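Local coordinates for macro domain-containing protein (Thermosipho africanus, PDB 7OMU) that joins a DarT-like domain of the ADP-ribosyl clan to a macro domain, which holds adenosine-5-diphosphoribose in its pocket, at residues I124-I136 / S163-Q175. The protein carries 1 engineered substitution. Numbering follows the deposited sequence.
Engineered in segment 163-175: A170 (natural residue Glu).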
ATOM      1  N   ILE A 124      12.346 -15.117  15.378  1.00 99.01           N
ATOM      2  CA  ILE A 124      12.299 -13.908  14.510  1.00 96.47           C
ATOM      3  C   ILE A 124      12.749 -14.318  13.108  1.00 96.43           C
ATOM      4  O   ILE A 124      13.864 -14.864  12.971  1.00100.37           O
ATOM      5  CB  ILE A 124      13.149 -12.779  15.122  1.00 96.79           C
ATOM      6  CG1 ILE A 124      12.524 -12.296  16.434  1.00 99.71           C
ATOM      7  CG2 ILE A 124      13.343 -11.639  14.134  1.00 95.76           C
ATOM      8  CD1 ILE A 124      13.356 -11.297  17.198  1.00102.13           C
ATOM      9  N   THR A 125      11.888 -14.079  12.117  1.00 94.54           N
ATOM     10  CA  THR A 125      12.118 -14.381  10.682  1.00 92.97           C
ATOM     11  C   THR A 125      12.673 -13.123   9.999  1.00 92.87           C
ATOM     12  O   THR A 125      12.328 -12.009  10.442  1.00 89.31           O
ATOM     13  CB  THR A 125      10.820 -14.864  10.026  1.00 91.68           C
ATOM     14  OG1 THR A 125       9.999 -13.721   9.774  1.00 89.13           O
ATOM     15  CG2 THR A 125      10.065 -15.857  10.880  1.00 92.00           C
ATOM     16  N   ASP A 126      13.499 -13.296   8.962  1.00 94.43           N
ATOM     17  CA  ASP A 126      14.049 -12.179   8.148  1.00 94.97           C
ATOM     18  C   ASP A 126      13.100 -11.907   6.975  1.00 91.36           C
ATOM     19  O   ASP A 126      13.438 -11.062   6.127  1.00 92.11           O
ATOM     20  CB  ASP A 126      15.485 -12.468   7.692  1.00 97.75           C
ATOM     21  CG  ASP A 126      15.615 -13.593   6.676  1.00100.59           C
ATOM     22  OD1 ASP A 126      14.687 -14.421   6.591  1.00101.67           O
ATOM     23  OD2 ASP A 126      16.649 -13.638   5.985  1.00104.63           O
ATOM     24  N   GLY A 127      11.962 -12.606   6.932  1.00 89.29           N
ATOM     25  CA  GLY A 127      10.929 -12.446   5.894  1.00 90.10           C
ATOM     26  C   GLY A 127       9.762 -13.394   6.110  1.00 90.00           C
ATOM     27  O   GLY A 127       9.591 -13.864   7.249  1.00 92.28           O
ATOM     28  N   ASN A 128       8.990 -13.653   5.050  1.00 88.71           N
ATOM     29  CA  ASN A 128       7.822 -14.572   5.038  1.00 87.73           C
ATOM     30  C   ASN A 128       8.250 -15.919   5.636  1.00 90.74           C
ATOM     31  O   ASN A 128       9.078 -16.601   5.010  1.00 95.11           O
ATOM     32  CB  ASN A 128       7.268 -14.731   3.623  1.00 88.34           C
ATOM     33  CG  ASN A 128       5.953 -15.478   3.575  1.00 90.04           C
ATOM     34  OD1 ASN A 128       5.730 -16.413   4.340  1.00 95.04           O
ATOM     35  ND2 ASN A 128       5.080 -15.077   2.670  1.00 91.10           N
ATOM     36  N   ALA A 129       7.706 -16.277   6.801  1.00 90.41           N
ATOM     37  CA  ALA A 129       8.033 -17.506   7.562  1.00 89.33           C
ATOM     38  C   ALA A 129       7.899 -18.746   6.668  1.00 91.40           C
ATOM     39  O   ALA A 129       8.717 -19.669   6.828  1.00 93.43           O
ATOM     40  CB  ALA A 129       7.141 -17.613   8.776  1.00 89.36           C
ATOM     41  N   ALA A 130       6.909 -18.771   5.769  1.00 93.22           N
ATOM     42  CA  ALA A 130       6.597 -19.919   4.879  1.00 97.88           C
ATOM     43  C   ALA A 130       7.719 -20.137   3.853  1.00101.78           C
ATOM     44  O   ALA A 130       8.190 -21.287   3.748  1.00107.81           O
ATOM     45  CB  ALA A 130       5.272 -19.702   4.191  1.00 98.39           C
ATOM     46  N   SER A 131       8.127 -19.081   3.135  1.00102.31           N
ATOM     47  CA  SER A 131       9.140 -19.116   2.046  1.00105.34           C
ATOM     48  C   SER A 131      10.415 -19.845   2.497  1.00107.59           C
ATOM     49  O   SER A 131      10.866 -19.597   3.636  1.00104.38           O
ATOM     50  CB  SER A 131       9.458 -17.729   1.553  1.00106.37           C
ATOM     51  OG  SER A 131      10.566 -17.750   0.660  1.00108.46           O
ATOM     52  N   SER A 132      10.966 -20.700   1.622  1.00110.80           N
ATOM     53  CA  SER A 132      12.237 -21.455   1.807  1.00114.71           C
ATOM     54  C   SER A 132      13.399 -20.485   2.027  1.00113.73           C
ATOM     55  O   SER A 132      14.202 -20.710   2.946  1.00114.12           O
ATOM     56  CB  SER A 132      12.535 -22.329   0.614  1.00118.39           C
ATOM     57  OG  SER A 132      11.747 -23.505   0.624  1.00125.43           O
ATOM     58  N   GLU A 133      13.478 -19.457   1.180  1.00113.91           N
ATOM     59  CA  GLU A 133      14.565 -18.448   1.160  1.00115.16           C
ATOM     60  C   GLU A 133      14.666 -17.754   2.527  1.00111.96           C
ATOM     61  O   GLU A 133      15.788 -17.354   2.893  1.00116.13           O
ATOM     62  CB  GLU A 133      14.302 -17.454   0.030  1.00119.74           C
ATOM     63  CG  GLU A 133      15.517 -16.624  -0.349  1.00125.68           C
ATOM     64  CD  GLU A 133      16.443 -17.270  -1.366  1.00128.66           C
ATOM     65  OE1 GLU A 133      17.040 -18.321  -1.044  1.00126.47           O
ATOM     66  OE2 GLU A 133      16.560 -16.719  -2.483  1.00134.17           O
ATOM     67  N   THR A 134      13.552 -17.622   3.257  1.00106.94           N
ATOM     68  CA  THR A 134      13.482 -16.948   4.586  1.00103.28           C
ATOM     69  C   THR A 134      14.228 -17.776   5.638  1.00101.92           C
ATOM     70  O   THR A 134      14.145 -19.019   5.586  1.00100.10           O
ATOM     71  CB  THR A 134      12.030 -16.698   5.022  1.00101.83           C
ATOM     72  OG1 THR A 134      11.484 -15.699   4.164  1.00101.36           O
ATOM     73  CG2 THR A 134      11.892 -16.234   6.457  1.00100.75           C
ATOM     74  N   GLN A 135      14.891 -17.089   6.572  1.00101.74           N
ATOM     75  CA  GLN A 135      15.671 -17.677   7.689  1.00102.70           C
ATOM     76  C   GLN A 135      15.036 -17.285   9.025  1.00100.56           C
ATOM     77  O   GLN A 135      14.968 -16.072   9.310  1.00 99.16           O
ATOM     78  CB  GLN A 135      17.113 -17.175   7.636  1.00105.31           C
ATOM     79  CG  GLN A 135      17.795 -17.444   6.305  1.00108.93           C
ATOM     80  CD  GLN A 135      19.265 -17.750   6.476  1.00116.18           C
ATOM     81  OE1 GLN A 135      19.695 -18.333   7.473  1.00120.41           O
ATOM     82  NE2 GLN A 135      20.056 -17.365   5.488  1.00119.53           N
ATOM     83  N   ILE A 136      14.623 -18.280   9.815  1.00 98.21           N
ATOM     84  CA  ILE A 136      14.093 -18.106  11.200  1.00 95.78           C
ATOM     85  C   ILE A 136      15.254 -18.292  12.179  1.00 97.91           C
ATOM     86  O   ILE A 136      15.935 -19.330  12.088  1.00101.03           O
ATOM     87  CB  ILE A 136      12.951 -19.096  11.493  1.00 92.64           C
ATOM     88  CG1 ILE A 136      11.814 -18.965  10.482  1.00 92.03           C
ATOM     89  CG2 ILE A 136      12.456 -18.932  12.915  1.00 92.57           C
ATOM     90  CD1 ILE A 136      11.905 -19.930   9.340  1.00 93.25           C
ATOM     91  N   SER A 163      12.257  -7.907  -1.393  1.00 84.38           N
ATOM     92  CA  SER A 163      11.509  -7.022  -0.461  1.00 83.67           C
ATOM     93  C   SER A 163      10.094  -7.576  -0.240  1.00 83.47           C
ATOM     94  O   SER A 163       9.578  -7.418   0.884  1.00 86.88           O
ATOM     95  CB  SER A 163      11.494  -5.586  -0.930  1.00 80.83           C
ATOM     96  OG  SER A 163      10.939  -5.477  -2.227  1.00 78.17           O
ATOM     97  N   LYS A 164       9.502  -8.224  -1.249  1.00 82.55           N
ATOM     98  CA  LYS A 164       8.156  -8.851  -1.140  1.00 82.42           C
ATOM     99  C   LYS A 164       8.189  -9.979  -0.104  1.00 82.57           C
ATOM    100  O   LYS A 164       7.155 -10.231   0.533  1.00 82.35           O
ATOM    101  CB  LYS A 164       7.679  -9.401  -2.485  1.00 83.18           C
ATOM    102  CG  LYS A 164       6.214  -9.809  -2.495  1.00 83.73           C
ATOM    103  CD  LYS A 164       5.748 -10.435  -3.785  1.00 85.28           C
ATOM    104  CE  LYS A 164       4.261 -10.721  -3.769  1.00 85.19           C
ATOM    105  NZ  LYS A 164       3.887 -11.769  -4.746  1.00 87.68           N
ATOM    106  N   ARG A 165       9.328 -10.655   0.035  1.00 83.95           N
ATOM    107  CA  ARG A 165       9.561 -11.666   1.098  1.00 83.95           C
ATOM    108  C   ARG A 165       9.826 -10.925   2.415  1.00 81.47           C
ATOM    109  O   ARG A 165       9.059 -11.131   3.364  1.00 79.85           O
ATOM    110  CB  ARG A 165      10.717 -12.584   0.691  1.00 85.84           C
ATOM    111  CG  ARG A 165      10.942 -13.771   1.615  1.00 88.00           C
ATOM    112  CD  ARG A 165      12.147 -14.587   1.178  1.00 92.06           C
ATOM    113  NE  ARG A 165      13.361 -13.791   1.056  1.00 94.65           N
ATOM    114  CZ  ARG A 165      14.093 -13.340   2.074  1.00 97.22           C
ATOM    115  NH1 ARG A 165      13.752 -13.604   3.326  1.00 96.05           N
ATOM    116  NH2 ARG A 165      15.175 -12.620   1.832  1.00 99.63           N
ATOM    117  N   LYS A 166      10.832 -10.046   2.429  1.00 82.88           N
ATOM    118  CA  LYS A 166      11.402  -9.399   3.646  1.00 84.89           C
ATOM    119  C   LYS A 166      10.337  -8.625   4.432  1.00 80.97           C
ATOM    120  O   LYS A 166      10.426  -8.621   5.666  1.00 81.54           O
ATOM    121  CB  LYS A 166      12.556  -8.460   3.274  1.00 86.94           C
ATOM    122  CG  LYS A 166      13.801  -9.160   2.748  1.00 89.91           C
ATOM    123  CD  LYS A 166      14.950  -8.228   2.440  1.00 92.23           C
ATOM    124  CE  LYS A 166      16.035  -8.913   1.637  1.00 95.77           C
ATOM    125  NZ  LYS A 166      17.309  -8.159   1.669  1.00 97.96           N
ATOM    126  N   ILE A 167       9.386  -7.978   3.756  1.00 79.13           N
ATOM    127  CA  ILE A 167       8.397  -7.054   4.396  1.00 78.69           C
ATOM    128  C   ILE A 167       7.451  -7.841   5.315  1.00 82.20           C
ATOM    129  O   ILE A 167       6.880  -7.237   6.248  1.00 85.56           O
ATOM    130  CB  ILE A 167       7.627  -6.244   3.337  1.00 76.15           C
ATOM    131  CG1 ILE A 167       6.841  -5.108   3.989  1.00 75.51           C
ATOM    132  CG2 ILE A 167       6.729  -7.141   2.491  1.00 76.59           C
ATOM    133  CD1 ILE A 167       6.242  -4.137   3.008  1.00 75.35           C
ATOM    134  N   MET A 168       7.296  -9.144   5.075  1.00 84.39           N
ATOM    135  CA  MET A 168       6.474 -10.046   5.920  1.00 85.40           C
ATOM    136  C   MET A 168       7.357 -10.736   6.962  1.00 84.01           C
ATOM    137  O   MET A 168       6.947 -11.792   7.475  1.00 87.07           O
ATOM    138  CB  MET A 168       5.765 -11.084   5.049  1.00 88.52           C
ATOM    139  CG  MET A 168       4.734 -10.454   4.158  1.00 91.20           C
ATOM    140  SD  MET A 168       3.740 -11.669   3.301  1.00 97.05           S
ATOM    141  CE  MET A 168       4.783 -11.982   1.875  1.00 98.39           C
ATOM    142  N   ALA A 169       8.520 -10.158   7.275  1.00 82.27           N
ATOM    143  CA  ALA A 169       9.312 -10.503   8.475  1.00 85.69           C
ATOM    144  C   ALA A 169       8.371 -10.430   9.676  1.00 85.35           C
ATOM    145  O   ALA A 169       7.472  -9.546   9.679  1.00 87.79           O
ATOM    146  CB  ALA A 169      10.493  -9.575   8.645  1.00 88.62           C
ATOM    147  N   ALA A 170       8.558 -11.336  10.637  1.00 83.15           N
ATOM    148  CA  ALA A 170       7.610 -11.573  11.746  1.00 82.84           C
ATOM    149  C   ALA A 170       8.342 -12.104  12.977  1.00 82.56           C
ATOM    150  O   ALA A 170       9.460 -12.646  12.844  1.00 80.32           O
ATOM    151  CB  ALA A 170       6.538 -12.539  11.301  1.00 83.66           C
ATOM    152  N   CYS A 171       7.701 -11.929  14.131  1.00 82.97           N
ATOM    153  CA  CYS A 171       8.057 -12.539  15.434  1.00 83.43           C
ATOM    154  C   CYS A 171       7.102 -13.705  15.685  1.00 81.26           C
ATOM    155  O   CYS A 171       5.893 -13.447  15.799  1.00 80.79           O
ATOM    156  CB  CYS A 171       7.951 -11.499  16.539  1.00 85.25           C
ATOM    157  SG  CYS A 171       7.999 -12.212  18.200  1.00 89.76           S
ATOM    158  N   LEU A 172       7.622 -14.934  15.731  1.00 81.46           N
ATOM    159  CA  LEU A 172       6.824 -16.174  15.937  1.00 83.25           C
ATOM    160  C   LEU A 172       6.787 -16.512  17.433  1.00 87.00           C
ATOM    161  O   LEU A 172       7.847 -16.838  17.998  1.00 89.96           O
ATOM    162  CB  LEU A 172       7.438 -17.318  15.128  1.00 83.05           C
ATOM    163  CG  LEU A 172       7.609 -17.051  13.635  1.00 81.79           C
ATOM    164  CD1 LEU A 172       8.306 -18.222  12.966  1.00 83.11           C
ATOM    165  CD2 LEU A 172       6.275 -16.774  12.965  1.00 81.02           C
ATOM    166  N   VAL A 173       5.605 -16.407  18.047  1.00 87.69           N
ATOM    167  CA  VAL A 173       5.356 -16.699  19.489  1.00 87.60           C
ATOM    168  C   VAL A 173       4.662 -18.054  19.561  1.00 88.99           C
ATOM    169  O   VAL A 173       3.638 -18.252  18.908  1.00 88.04           O
ATOM    170  CB  VAL A 173       4.507 -15.598  20.153  1.00 87.16           C
ATOM    171  CG1 VAL A 173       4.500 -15.731  21.661  1.00 89.22           C
ATOM    172  CG2 VAL A 173       4.967 -14.207  19.759  1.00 87.46           C
ATOM    173  N   PRO A 174       5.196 -19.026  20.336  1.00 90.78           N
ATOM    174  CA  PRO A 174       4.638 -20.378  20.355  1.00 90.32           C
ATOM    175  C   PRO A 174       3.297 -20.465  21.098  1.00 88.78           C
ATOM    176  O   PRO A 174       3.100 -19.733  22.047  1.00 84.27           O
ATOM    177  CB  PRO A 174       5.734 -21.202  21.050  1.00 92.45           C
ATOM    178  CG  PRO A 174       6.431 -20.206  21.958  1.00 93.45           C
ATOM    179  CD  PRO A 174       6.369 -18.887  21.216  1.00 91.46           C
ATOM    180  N   GLN A 175       2.420 -21.347  20.608  1.00 89.89           N
ATOM    181  CA  GLN A 175       1.120 -21.752  21.209  1.00 92.15           C
ATOM    182  C   GLN A 175       0.134 -20.582  21.178  1.00 91.84           C
ATOM    183  O   GLN A 175      -0.764 -20.612  20.317  1.00 96.30           O
ATOM    184  CB  GLN A 175       1.313 -22.297  22.625  1.00 95.50           C
ATOM    185  CG  GLN A 175       0.073 -22.986  23.175  1.00 96.72           C
ATOM    186  CD  GLN A 175       0.374 -23.660  24.489  1.00 99.38           C
ATOM    187  OE1 GLN A 175       0.654 -24.856  24.543  1.00101.86           O
ATOM    188  NE2 GLN A 175       0.341 -22.882  25.556  1.00102.19           N
TER
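R165 lies across the loop 126-134, its CD packed on the CB of E133 and near the hydroxyl of S131. Its chain leaves the helix extended, CG anti to the backbone N, and bends at chi3, which brings the guanidinium to the loop. There R165 NH1 meets T134 OG1 at 3.2 Å, close to the guanidinium plane and nearly straight (166°), and the backbone carbonyl of E133 lies over one face, offset toward the rim. R165 NH1 also forms a long salt bridge of 3.5 Å to D126 OD1, the two flat groups turned 45° apart. OD1 is gripped by Q135 N as well, while the T134 hydroxyl donates a hydrogen bond to N128 O; these bonds tie the loop together beside the guanidinium edge. At the root of the side chain, R165 O takes N128 N at 3.0 Å and M168 N from opposite faces.

Next to this the strands pair antiparallel, with I124 and C171 a non-hydrogen-bonded pair. T125 N donates to A170 O at 2.9 Å. T125 OG1, lodged between its own N and carbonyl carbon (chi1 78°), accepts from A170 N and donates to G127 O. One hydroxyl thereby links the partner strand to the carbonyl of G127; A170 is an engineered residue. T125 CG2 rests 3.6 Å from L172 CD1, the two side chains crossing at about a right angle. N128 runs alongside M168, pointing the same way; its OD1 closes an Asx turn with A130 N and its ND2 is hydrogen-bonded to E300 OE2.

The contact thus pairs the two inner strands of the four-stranded antiparallel sheet of the DarT-like domain, flanked by 82-86 and 136-138; I124 and A169 pack on helix 145-148, and M168 touches P92 of helix 92-99.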